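Local coordinates for metallo-beta-lactamase domain-containing protein 1 (PDB 1ZTC), which probably acts as a metal-dependent endoribonuclease of the metallo-beta-lactamase superfamily, hydrolysing RNA to leave a 5'-phosphate on the downstream fragment, at residues L78-H83 and R154-F159; N89-E94 and S121-S126; F98-V103 and K128-L133. One frame throughout, in Å; residues are numbered along the deposited sequence.

Interaction 1: L78-H83 and R154-F159; sequences LFTHVH and REHLSF. With NI (nickel (II) ion), chain F; PO4 (phosphate ion), chain G.
Glu155 OE2 is gripped by two donors: the backbone N of Val82 at 2.9 Å, which uses the anti lone pair of the carboxylate, and a water that also donates to Val82 O. The bonds fasten the loop after strand 76-78, which carries the HxHxDH signature of metallo-beta-lactamases, to the loop leading into strand 157-163. Glu155 reaches across with CG between its backbone N and carbonyl carbon (chi1 80°), and the chain then bends at chi2; its side chain crosses Val82 at about a right angle. The other carboxylate oxygen, OE1, forms a salt bridge with Lys107, so both ends of the group are held.

A second clasp is Leu157 N to Thr80 O, 2.7 Å. His156 CA adds a C-H...O contact to the same oxygen. Beyond it, the methyl CG2 of Thr80 meets the edge of the Phe159 ring at CE2, while Leu78 CD2 approaches CE1 of that ring obliquely at 3.8 Å.

Nearer the metal, His156 CD2 lies over one face of the His81 imidazole, toward its rim, and the two planes are inclined by 46°. His156 is itself held by Thr149 through ND1 and by the backbone N of Asp174 through NE2. His81 NE2 and His83 ND1 (2.2 Å) bind one nickel ion, whose site His152, Asp174 and two waters complete. The rotation of the His81 ring is fixed from its far side: ND1 donates to Thr80 OG1 at 2.9 Å, only 5° out of the ring plane, and that hydroxyl is in turn hydrogen-bonded to Asp50 OD2.

Interaction 2: N89-E94 and S121-S126; sequences NSVLFE and SKVISS
Val91, Val123 and Ser90 carry most of this small contact between the 3-10 turn at 89-92 and the C-terminal part of helix 114-125. Val91 meets the helix with its CG1 methyl, 4.2 Å from Val123 CG2 and 3.9 Å from Ser126 OG; this is the centre of the contact, made by van der Waals touches. Val123 uses its two methyls for different partners. With CG1 anti to the backbone N (chi1 174°), that methyl meets Ser90 OG at 3.3 Å, while CG2 faces Val91.

The Ser90 hydroxyl does not depend on the helix for its polar partners. It lies between its own backbone N and carbonyl carbon (chi1 66°) and is hydrogen-bonded to Ile87 O, one turn back, and to Trp127 NE1, just beyond the helix. The buried oxygen is thus satisfied although its neighbour across the contact is a methyl.

Polar contact between the two segments themselves runs through water. One molecule donates to Ser126 OG at 2.7 Å and lies 2.8 Å from Ser90 O; a second lies between Phe93 O and Ser126 O, at a long 3.2 Å from the latter. Ser126 OG meanwhile donates to Val123 O at 2.6 Å, in the carbonyl plane, and the backbone N of Ser126 shares that acceptor. This double grip on Val123 O ties the serine back to the helix and holds its hydroxyl beside Val91.

A third subunit also approaches: its Ile119 packs on Val91, and Glu94 and Lys122 form reciprocal salt bridges with Lys122 and Glu94 of that subunit. The contact is structural packing within the metallo-beta-lactamase fold. Phe93 packs against Phe64 of helix 57-67, Val123 rests on Leu84 and Ile87 of helix 84-87, and the 89-94 segment connects that helix to strand 97-101 while lying beside helix 114-125.

Interaction 3: F98-V103 and K128-L133; sequences FYVHEV and KNVVLL
Phe98 and Val100 exchange four backbone hydrogen bonds with Asn129, Val131 and Leu133, and Glu102 N to Leu133 O makes a fifth at 2.8 Å, in parallel register. The straightest is Phe98 N to Asn129 O, 2.8 Å with an N-H...O angle of 173°.

On one face of the sheet, Tyr99 and Val131 lie side by side and point the same way, with ring atom CD2 3.7 Å from Val131 CB; Leu133 CD1 adds a contact to Tyr99 CB. The opposite face carries Val100, whose CG1 touches both Val130 CG1, at 3.9 Å, and Leu132 CD2. At the end of the pairing, Leu133 O sits over the centre of the His101 imidazole, 3.5 Å above its plane. CG lies anti to the backbone N (chi1 -168°), which brings the base of the ring beside Leu133 O; ND1 accepts from Val103 N at 3.1 Å.

Outside partners fix these groups. His148 stacks on His101 and Trp127 on Phe98, the Tyr99 hydroxyl bonds to Asp76, and Glu102 forms a salt bridge with Lys134. A water joins Glu102 OE1 to Leu132 O. Strand 97-101 is also bonded to strand 76-78, whereas strand 130-133 forms the sheet's edge within the chain. With helix 114-125 between them, the paired strands make a beta-alpha-beta crossover of the metallo-beta-lactamase fold.

How the interactions relate
Interaction 1 supplies two of the four protein ligands of one nickel, and the other two contacts lie farther off: the side chains of Val100 in interaction 3 and Val123 in interaction 2 are about 12 and 14 Å from a nickel ion. His81, by contrast, has its side chain about 4 Å from the second nickel. Interactions 1 and 3, with centres about 10 Å apart, meet through a probable hydrogen bond from Phe79 N to Tyr99 O (3.0 Å) and through Val103 CG1 packing on Glu155 CA. Phe79 CZ also touches Ser90 CB at 3.8 Å, reaching interaction 2. Phe98 CZ packs on Ser90 O and Phe93 O; interaction 2 holds the crossover's helix, interaction 3 its strands.

Interaction 1: L78-H83 and R154-F159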
loop_
_atom_site.group_PDB
_atom_site.type_symbol
_atom_site.label_atom_id
_atom_site.label_comp_id
_atom_site.label_asym_id
_atom_site.label_seq_id
_atom_site.Cartn_x
_atom_site.Cartn_y
_atom_site.Cartn_z
ATOM N N LEU A 78 8.911 -18.438 -17.232
ATOM C CA LEU A 78 10.315 -18.136 -16.970
ATOM C C LEU A 78 10.440 -17.149 -15.808
ATOM O O LEU A 78 9.597 -16.255 -15.633
ATOM C CB LEU A 78 10.992 -17.579 -18.222
ATOM C CG LEU A 78 10.927 -18.475 -19.462
ATOM C CD1 LEU A 78 9.665 -18.234 -20.263
ATOM C CD2 LEU A 78 12.124 -18.230 -20.340
ATOM N N PHE A 79 11.491 -17.332 -15.018
ATOM C CA PHE A 79 11.763 -16.478 -13.876
ATOM C C PHE A 79 13.051 -15.702 -14.052
ATOM O O PHE A 79 14.105 -16.275 -14.307
ATOM C CB PHE A 79 11.907 -17.296 -12.586
ATOM C CG PHE A 79 10.744 -18.205 -12.280
ATOM C CD1 PHE A 79 9.450 -17.699 -12.181
ATOM C CD2 PHE A 79 10.958 -19.555 -12.018
ATOM C CE1 PHE A 79 8.379 -18.526 -11.873
ATOM C CE2 PHE A 79 9.900 -20.385 -11.719
ATOM C CZ PHE A 79 8.595 -19.862 -11.632
ATOM N N THR A 80 12.982 -14.391 -13.865
ATOM C CA THR A 80 14.197 -13.612 -13.716
ATOM C C THR A 80 14.968 -14.120 -12.512
ATOM O O THR A 80 16.166 -14.342 -12.585
ATOM C CB THR A 80 13.919 -12.115 -13.593
ATOM O OG1 THR A 80 13.078 -11.849 -12.468
ATOM C CG2 THR A 80 13.279 -11.614 -14.876
ATOM N N HIS A 81 14.265 -14.348 -11.408
ATOM C CA HIS A 81 14.892 -14.911 -10.248
ATOM C C HIS A 81 13.877 -15.404 -9.229
ATOM O O HIS A 81 12.689 -15.115 -9.335
ATOM C CB HIS A 81 15.822 -13.881 -9.615
ATOM C CG HIS A 81 15.130 -12.685 -9.052
ATOM N ND1 HIS A 81 14.319 -11.864 -9.805
ATOM C CD2 HIS A 81 15.180 -12.141 -7.817
ATOM C CE1 HIS A 81 13.907 -10.865 -9.058
ATOM N NE2 HIS A 81 14.404 -11.018 -7.847
ATOM N N VAL A 82 14.375 -16.088 -8.204
ATOM C CA VAL A 82 13.536 -16.759 -7.239
ATOM C C VAL A 82 13.317 -15.872 -6.027
ATOM O O VAL A 82 13.928 -16.061 -4.993
ATOM C CB VAL A 82 14.161 -18.116 -6.877
ATOM C CG1 VAL A 82 13.276 -18.841 -5.824
ATOM C CG2 VAL A 82 14.296 -18.915 -8.131
ATOM N N HIS A 83 12.489 -14.843 -6.212
ATOM C CA HIS A 83 12.008 -14.002 -5.148
ATOM C C HIS A 83 10.508 -14.078 -5.239
ATOM O O HIS A 83 9.922 -14.027 -6.346
ATOM C CB HIS A 83 12.507 -12.540 -5.220
ATOM C CG HIS A 83 13.914 -12.355 -4.720
ATOM N ND1 HIS A 83 14.593 -11.153 -4.807
ATOM C CD2 HIS A 83 14.797 -13.238 -4.181
ATOM C CE1 HIS A 83 15.821 -11.303 -4.330
ATOM N NE2 HIS A 83 15.968 -12.557 -3.944
ATOM N N ARG A 154 22.222 -14.576 -7.231
ATOM C CA ARG A 154 23.135 -15.417 -8.009
ATOM C C ARG A 154 22.453 -16.056 -9.221
ATOM O O ARG A 154 23.097 -16.331 -10.234
ATOM C CB ARG A 154 23.736 -16.522 -7.140
ATOM C CG ARG A 154 22.710 -17.614 -6.712
ATOM C CD ARG A 154 23.235 -18.551 -5.631
ATOM N NE ARG A 154 23.261 -17.898 -4.322
ATOM C CZ ARG A 154 23.689 -18.466 -3.202
ATOM N NH1 ARG A 154 24.156 -19.710 -3.211
ATOM N NH2 ARG A 154 23.659 -17.774 -2.065
ATOM N N GLU A 155 21.151 -16.310 -9.119
ATOM C CA GLU A 155 20.413 -16.994 -10.200
ATOM C C GLU A 155 19.737 -16.041 -11.189
ATOM O O GLU A 155 18.954 -16.460 -12.051
ATOM C CB GLU A 155 19.376 -17.945 -9.603
ATOM C CG GLU A 155 18.052 -17.332 -9.114
ATOM C CD GLU A 155 18.138 -16.680 -7.734
ATOM O OE1 GLU A 155 19.251 -16.612 -7.139
ATOM O OE2 GLU A 155 17.066 -16.270 -7.236
ATOM N N HIS A 156 20.042 -14.755 -11.072
ATOM C CA HIS A 156 19.274 -13.751 -11.753
ATOM C C HIS A 156 19.513 -13.756 -13.267
ATOM O O HIS A 156 20.663 -13.782 -13.755
ATOM C CB HIS A 156 19.538 -12.358 -11.164
ATOM C CG HIS A 156 18.585 -11.320 -11.677
ATOM N ND1 HIS A 156 18.736 -10.714 -12.912
ATOM C CD2 HIS A 156 17.433 -10.826 -11.147
ATOM C CE1 HIS A 156 17.723 -9.884 -13.108
ATOM N NE2 HIS A 156 16.918 -9.937 -12.054
ATOM N N LEU A 157 18.409 -13.669 -13.996
ATOM C CA LEU A 157 18.391 -13.651 -15.453
ATOM C C LEU A 157 17.651 -12.443 -15.982
ATOM O O LEU A 157 16.666 -11.978 -15.377
ATOM C CB LEU A 157 17.656 -14.884 -15.990
ATOM C CG LEU A 157 18.217 -16.268 -15.656
ATOM C CD1 LEU A 157 17.210 -17.318 -16.113
ATOM C CD2 LEU A 157 19.582 -16.513 -16.259
ATOM N N SER A 158 18.116 -11.969 -17.143
ATOM C CA SER A 158 17.406 -10.986 -17.948
ATOM C C SER A 158 17.106 -11.639 -19.311
ATOM O O SER A 158 17.824 -12.553 -19.759
ATOM C CB SER A 158 18.214 -9.679 -18.086
ATOM O OG SER A 158 18.584 -9.139 -16.812
ATOM N N PHE A 159 16.030 -11.181 -19.943
ATOM C CA PHE A 159 15.547 -11.757 -21.192
ATOM C C PHE A 159 15.345 -10.687 -22.277
ATOM O O PHE A 159 14.661 -9.688 -22.067
ATOM C CB PHE A 159 14.221 -12.469 -20.982
ATOM C CG PHE A 159 14.247 -13.514 -19.927
ATOM C CD1 PHE A 159 14.772 -14.778 -20.193
ATOM C CD2 PHE A 159 13.764 -13.241 -18.654
ATOM C CE1 PHE A 159 14.809 -15.759 -19.208
ATOM C CE2 PHE A 159 13.798 -14.208 -17.669
ATOM C CZ PHE A 159 14.321 -15.476 -17.934
HETATM NI NI NI F . 14.390 -9.546 -6.279
HETATM P P PO4 G . 22.579 -14.250 -3.356
HETATM O O1 PO4 G . 23.754 -14.971 -2.766
HETATM O O2 PO4 G . 21.456 -14.212 -2.376
HETATM O O3 PO4 G . 22.027 -15.033 -4.517
HETATM O O4 PO4 G . 23.035 -12.881 -3.789
HETATM O O HOH W 1 16.404 -17.656 -12.841
HETATM O O HOH W 2 16.638 -16.708 -4.566
HETATM O O HOH W 3 12.275 -9.405 -5.730
HETATM O O HOH W 4 14.104 -7.810 -4.605
#

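Interaction 2: N89-E94 and S121-S126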
loop_
_atom_site.group_PDB
_atom_site.type_symbol
_atom_site.label_atom_id
_atom_site.label_comp_id
_atom_site.label_asym_id
_atom_site.label_seq_id
_atom_site.Cartn_x
_atom_site.Cartn_y
_atom_site.Cartn_z
ATOM N N ASN A 89 2.819 -16.577 -8.086
ATOM C CA ASN A 89 1.681 -16.951 -8.947
ATOM C C ASN A 89 1.966 -18.158 -9.831
ATOM O O ASN A 89 1.058 -18.666 -10.488
ATOM C CB ASN A 89 1.186 -15.753 -9.806
ATOM C CG ASN A 89 0.541 -14.668 -8.990
ATOM O OD1 ASN A 89 0.076 -14.918 -7.894
ATOM N ND2 ASN A 89 0.458 -13.448 -9.547
ATOM N N SER A 90 3.219 -18.621 -9.840
ATOM C CA SER A 90 3.595 -19.878 -10.526
ATOM C C SER A 90 2.726 -21.059 -10.076
ATOM O O SER A 90 2.506 -21.993 -10.831
ATOM C CB SER A 90 5.067 -20.175 -10.273
ATOM O OG SER A 90 5.344 -20.468 -8.899
ATOM N N VAL A 91 2.218 -21.013 -8.841
ATOM C CA VAL A 91 1.339 -22.045 -8.323
ATOM C C VAL A 91 0.040 -22.205 -9.128
ATOM O O VAL A 91 -0.623 -23.245 -9.054
ATOM C CB VAL A 91 1.014 -21.834 -6.805
ATOM C CG1 VAL A 91 2.284 -21.765 -5.992
ATOM C CG2 VAL A 91 0.150 -20.547 -6.560
ATOM N N LEU A 92 -0.314 -21.200 -9.921
ATOM C CA LEU A 92 -1.524 -21.262 -10.754
ATOM C C LEU A 92 -1.375 -22.088 -12.030
ATOM O O LEU A 92 -2.373 -22.516 -12.587
ATOM C CB LEU A 92 -1.970 -19.859 -11.146
ATOM C CG LEU A 92 -2.392 -18.953 -9.987
ATOM C CD1 LEU A 92 -2.495 -17.516 -10.438
ATOM C CD2 LEU A 92 -3.689 -19.450 -9.382
ATOM N N PHE A 93 -0.148 -22.299 -12.491
ATOM C CA PHE A 93 0.074 -22.860 -13.826
ATOM C C PHE A 93 0.537 -24.321 -13.730
ATOM O O PHE A 93 1.721 -24.621 -13.700
ATOM C CB PHE A 93 1.032 -21.974 -14.607
ATOM C CG PHE A 93 0.656 -20.523 -14.559
ATOM C CD1 PHE A 93 -0.527 -20.092 -15.130
ATOM C CD2 PHE A 93 1.431 -19.612 -13.878
ATOM C CE1 PHE A 93 -0.919 -18.762 -15.029
ATOM C CE2 PHE A 93 1.056 -18.289 -13.784
ATOM C CZ PHE A 93 -0.121 -17.862 -14.375
ATOM N N GLU A 94 -0.434 -25.220 -13.721
ATOM C CA GLU A 94 -0.191 -26.640 -13.481
ATOM C C GLU A 94 0.365 -27.360 -14.698
ATOM O O GLU A 94 0.872 -28.481 -14.578
ATOM C CB GLU A 94 -1.499 -27.393 -13.138
ATOM C CG GLU A 94 -2.574 -26.658 -12.301
ATOM C CD GLU A 94 -2.500 -26.923 -10.810
ATOM O OE1 GLU A 94 -1.914 -27.950 -10.393
ATOM O OE2 GLU A 94 -3.056 -26.094 -10.052
ATOM N N SER A 121 9.482 -22.815 -0.122
ATOM C CA SER A 121 9.560 -24.243 -0.368
ATOM C C SER A 121 8.321 -24.799 -1.020
ATOM O O SER A 121 8.428 -25.630 -1.915
ATOM C CB SER A 121 9.772 -24.993 0.928
ATOM O OG SER A 121 10.986 -24.556 1.478
ATOM N N LYS A 122 7.148 -24.360 -0.553
ATOM C CA LYS A 122 5.898 -24.809 -1.145
ATOM C C LYS A 122 5.771 -24.353 -2.594
ATOM O O LYS A 122 5.373 -25.112 -3.438
ATOM C CB LYS A 122 4.723 -24.344 -0.304
ATOM C CG LYS A 122 4.683 -25.110 1.037
ATOM C CD LYS A 122 3.715 -24.426 2.045
ATOM C CE LYS A 122 2.458 -25.236 2.312
ATOM N NZ LYS A 122 2.701 -26.704 2.446
ATOM N N VAL A 123 6.101 -23.111 -2.875
ATOM C CA VAL A 123 6.034 -22.615 -4.255
ATOM C C VAL A 123 6.971 -23.405 -5.161
ATOM O O VAL A 123 6.566 -23.948 -6.174
ATOM C CB VAL A 123 6.410 -21.107 -4.339
ATOM C CG1 VAL A 123 6.490 -20.649 -5.798
ATOM C CG2 VAL A 123 5.402 -20.279 -3.595
ATOM N N ILE A 124 8.229 -23.496 -4.756
ATOM C CA ILE A 124 9.257 -24.169 -5.544
ATOM C C ILE A 124 8.914 -25.628 -5.779
ATOM O O ILE A 124 9.101 -26.123 -6.871
ATOM C CB ILE A 124 10.628 -24.063 -4.871
ATOM C CG1 ILE A 124 11.136 -22.628 -4.948
ATOM C CG2 ILE A 124 11.658 -25.058 -5.471
ATOM C CD1 ILE A 124 12.224 -22.309 -3.947
ATOM N N SER A 125 8.366 -26.296 -4.757
ATOM C CA SER A 125 7.930 -27.684 -4.880
ATOM C C SER A 125 6.804 -27.913 -5.867
ATOM O O SER A 125 6.595 -29.035 -6.288
ATOM C CB SER A 125 7.448 -28.204 -3.524
ATOM O OG SER A 125 8.563 -28.347 -2.685
ATOM N N SER A 126 6.047 -26.876 -6.186
ATOM C CA SER A 126 4.939 -27.010 -7.098
ATOM C C SER A 126 5.392 -27.117 -8.551
ATOM O O SER A 126 4.598 -27.500 -9.405
ATOM C CB SER A 126 3.970 -25.823 -6.924
ATOM O OG SER A 126 4.433 -24.626 -7.557
HETATM O O HOH W 5 3.421 -24.498 -10.024
HETATM O O HOH W 6 2.726 -26.150 -11.600
#

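Interaction 3: F98-V103 and K128-L133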
loop_
_atom_site.group_PDB
_atom_site.type_symbol
_atom_site.label_atom_id
_atom_site.label_comp_id
_atom_site.label_asym_id
_atom_site.label_seq_id
_atom_site.Cartn_x
_atom_site.Cartn_y
_atom_site.Cartn_z
ATOM N N PHE A 98 8.647 -24.772 -16.315
ATOM C CA PHE A 98 9.275 -23.672 -15.627
ATOM C C PHE A 98 10.734 -23.561 -15.975
ATOM O O PHE A 98 11.414 -24.571 -16.059
ATOM C CB PHE A 98 9.096 -23.844 -14.114
ATOM C CG PHE A 98 7.664 -23.794 -13.698
ATOM C CD1 PHE A 98 7.030 -22.573 -13.545
ATOM C CD2 PHE A 98 6.930 -24.965 -13.520
ATOM C CE1 PHE A 98 5.693 -22.495 -13.203
ATOM C CE2 PHE A 98 5.580 -24.896 -13.178
ATOM C CZ PHE A 98 4.966 -23.650 -13.022
ATOM N N TYR A 99 11.220 -22.325 -16.167
ATOM C CA TYR A 99 12.621 -22.088 -16.573
ATOM C C TYR A 99 13.262 -21.159 -15.575
ATOM O O TYR A 99 12.718 -20.089 -15.276
ATOM C CB TYR A 99 12.722 -21.443 -17.962
ATOM C CG TYR A 99 12.057 -22.201 -19.086
ATOM C CD1 TYR A 99 10.679 -22.300 -19.144
ATOM C CD2 TYR A 99 12.801 -22.765 -20.121
ATOM C CE1 TYR A 99 10.047 -22.955 -20.159
ATOM C CE2 TYR A 99 12.168 -23.458 -21.160
ATOM C CZ TYR A 99 10.782 -23.539 -21.161
ATOM O OH TYR A 99 10.095 -24.190 -22.152
ATOM N N VAL A 100 14.434 -21.554 -15.105
ATOM C CA VAL A 100 15.118 -20.862 -14.017
ATOM C C VAL A 100 16.608 -21.198 -14.105
ATOM O O VAL A 100 16.965 -22.289 -14.557
ATOM C CB VAL A 100 14.524 -21.298 -12.610
ATOM C CG1 VAL A 100 14.725 -22.750 -12.360
ATOM C CG2 VAL A 100 15.089 -20.495 -11.460
ATOM N N HIS A 101 17.460 -20.266 -13.680
ATOM C CA HIS A 101 18.896 -20.503 -13.681
ATOM C C HIS A 101 19.263 -21.587 -12.683
ATOM O O HIS A 101 18.796 -21.587 -11.535
ATOM C CB HIS A 101 19.693 -19.216 -13.381
ATOM C CG HIS A 101 21.164 -19.355 -13.661
ATOM N ND1 HIS A 101 22.013 -20.056 -12.835
ATOM C CD2 HIS A 101 21.915 -18.950 -14.717
ATOM C CE1 HIS A 101 23.232 -20.053 -13.354
ATOM N NE2 HIS A 101 23.198 -19.381 -14.492
ATOM N N GLU A 102 20.130 -22.499 -13.118
ATOM C CA GLU A 102 20.486 -23.693 -12.352
ATOM C C GLU A 102 21.010 -23.429 -10.936
ATOM O O GLU A 102 20.809 -24.243 -10.030
ATOM C CB GLU A 102 21.515 -24.534 -13.139
ATOM C CG GLU A 102 22.800 -23.781 -13.519
ATOM C CD GLU A 102 23.823 -24.635 -14.229
ATOM O OE1 GLU A 102 23.563 -25.834 -14.489
ATOM O OE2 GLU A 102 24.900 -24.087 -14.532
ATOM N N VAL A 103 21.626 -22.272 -10.718
ATOM C CA VAL A 103 22.285 -22.001 -9.453
ATOM C C VAL A 103 21.275 -21.703 -8.314
ATOM O O VAL A 103 21.657 -21.627 -7.159
ATOM C CB VAL A 103 23.405 -20.918 -9.666
ATOM C CG1 VAL A 103 22.843 -19.557 -9.763
ATOM C CG2 VAL A 103 24.445 -20.961 -8.597
ATOM N N LYS A 128 6.649 -28.910 -11.329
ATOM C CA LYS A 128 6.872 -30.328 -11.638
ATOM C C LYS A 128 7.813 -30.522 -12.839
ATOM O O LYS A 128 8.594 -31.436 -12.845
ATOM C CB LYS A 128 5.539 -31.063 -11.824
ATOM C CG LYS A 128 4.566 -30.963 -10.614
ATOM C CD LYS A 128 5.198 -31.427 -9.270
ATOM C CE LYS A 128 4.328 -31.024 -8.058
ATOM N NZ LYS A 128 4.974 -31.270 -6.718
ATOM N N ASN A 129 7.760 -29.641 -13.829
ATOM C CA ASN A 129 8.671 -29.720 -14.961
ATOM C C ASN A 129 9.468 -28.446 -15.025
ATOM O O ASN A 129 8.908 -27.339 -15.219
ATOM C CB ASN A 129 7.912 -29.937 -16.257
ATOM C CG ASN A 129 7.127 -31.224 -16.241
ATOM O OD1 ASN A 129 5.913 -31.212 -16.058
ATOM N ND2 ASN A 129 7.822 -32.346 -16.388
ATOM N N VAL A 130 10.776 -28.604 -14.866
ATOM C CA VAL A 130 11.702 -27.496 -14.754
ATOM C C VAL A 130 12.844 -27.641 -15.751
ATOM O O VAL A 130 13.455 -28.704 -15.853
ATOM C CB VAL A 130 12.272 -27.423 -13.322
ATOM C CG1 VAL A 130 13.227 -26.260 -13.190
ATOM C CG2 VAL A 130 11.127 -27.304 -12.291
ATOM N N VAL A 131 13.123 -26.574 -16.485
ATOM C CA VAL A 131 14.299 -26.500 -17.338
ATOM C C VAL A 131 15.309 -25.596 -16.657
ATOM O O VAL A 131 14.993 -24.457 -16.322
ATOM C CB VAL A 131 13.940 -25.947 -18.720
ATOM C CG1 VAL A 131 15.212 -25.644 -19.550
ATOM C CG2 VAL A 131 13.081 -26.980 -19.446
ATOM N N LEU A 132 16.514 -26.125 -16.428
ATOM C CA LEU A 132 17.577 -25.357 -15.782
ATOM C C LEU A 132 18.397 -24.620 -16.823
ATOM O O LEU A 132 18.881 -25.223 -17.765
ATOM C CB LEU A 132 18.466 -26.286 -14.934
ATOM C CG LEU A 132 17.678 -27.049 -13.859
ATOM C CD1 LEU A 132 18.589 -28.054 -13.192
ATOM C CD2 LEU A 132 17.044 -26.145 -12.821
ATOM N N LEU A 133 18.522 -23.309 -16.667
ATOM C CA LEU A 133 19.264 -22.469 -17.601
ATOM C C LEU A 133 20.635 -22.093 -17.034
ATOM O O LEU A 133 20.866 -22.148 -15.798
ATOM C CB LEU A 133 18.465 -21.201 -17.901
ATOM C CG LEU A 133 17.085 -21.427 -18.528
ATOM C CD1 LEU A 133 16.323 -20.116 -18.613
ATOM C CD2 LEU A 133 17.214 -22.110 -19.919
HETATM O O HOH W 7 21.779 -26.310 -17.211
#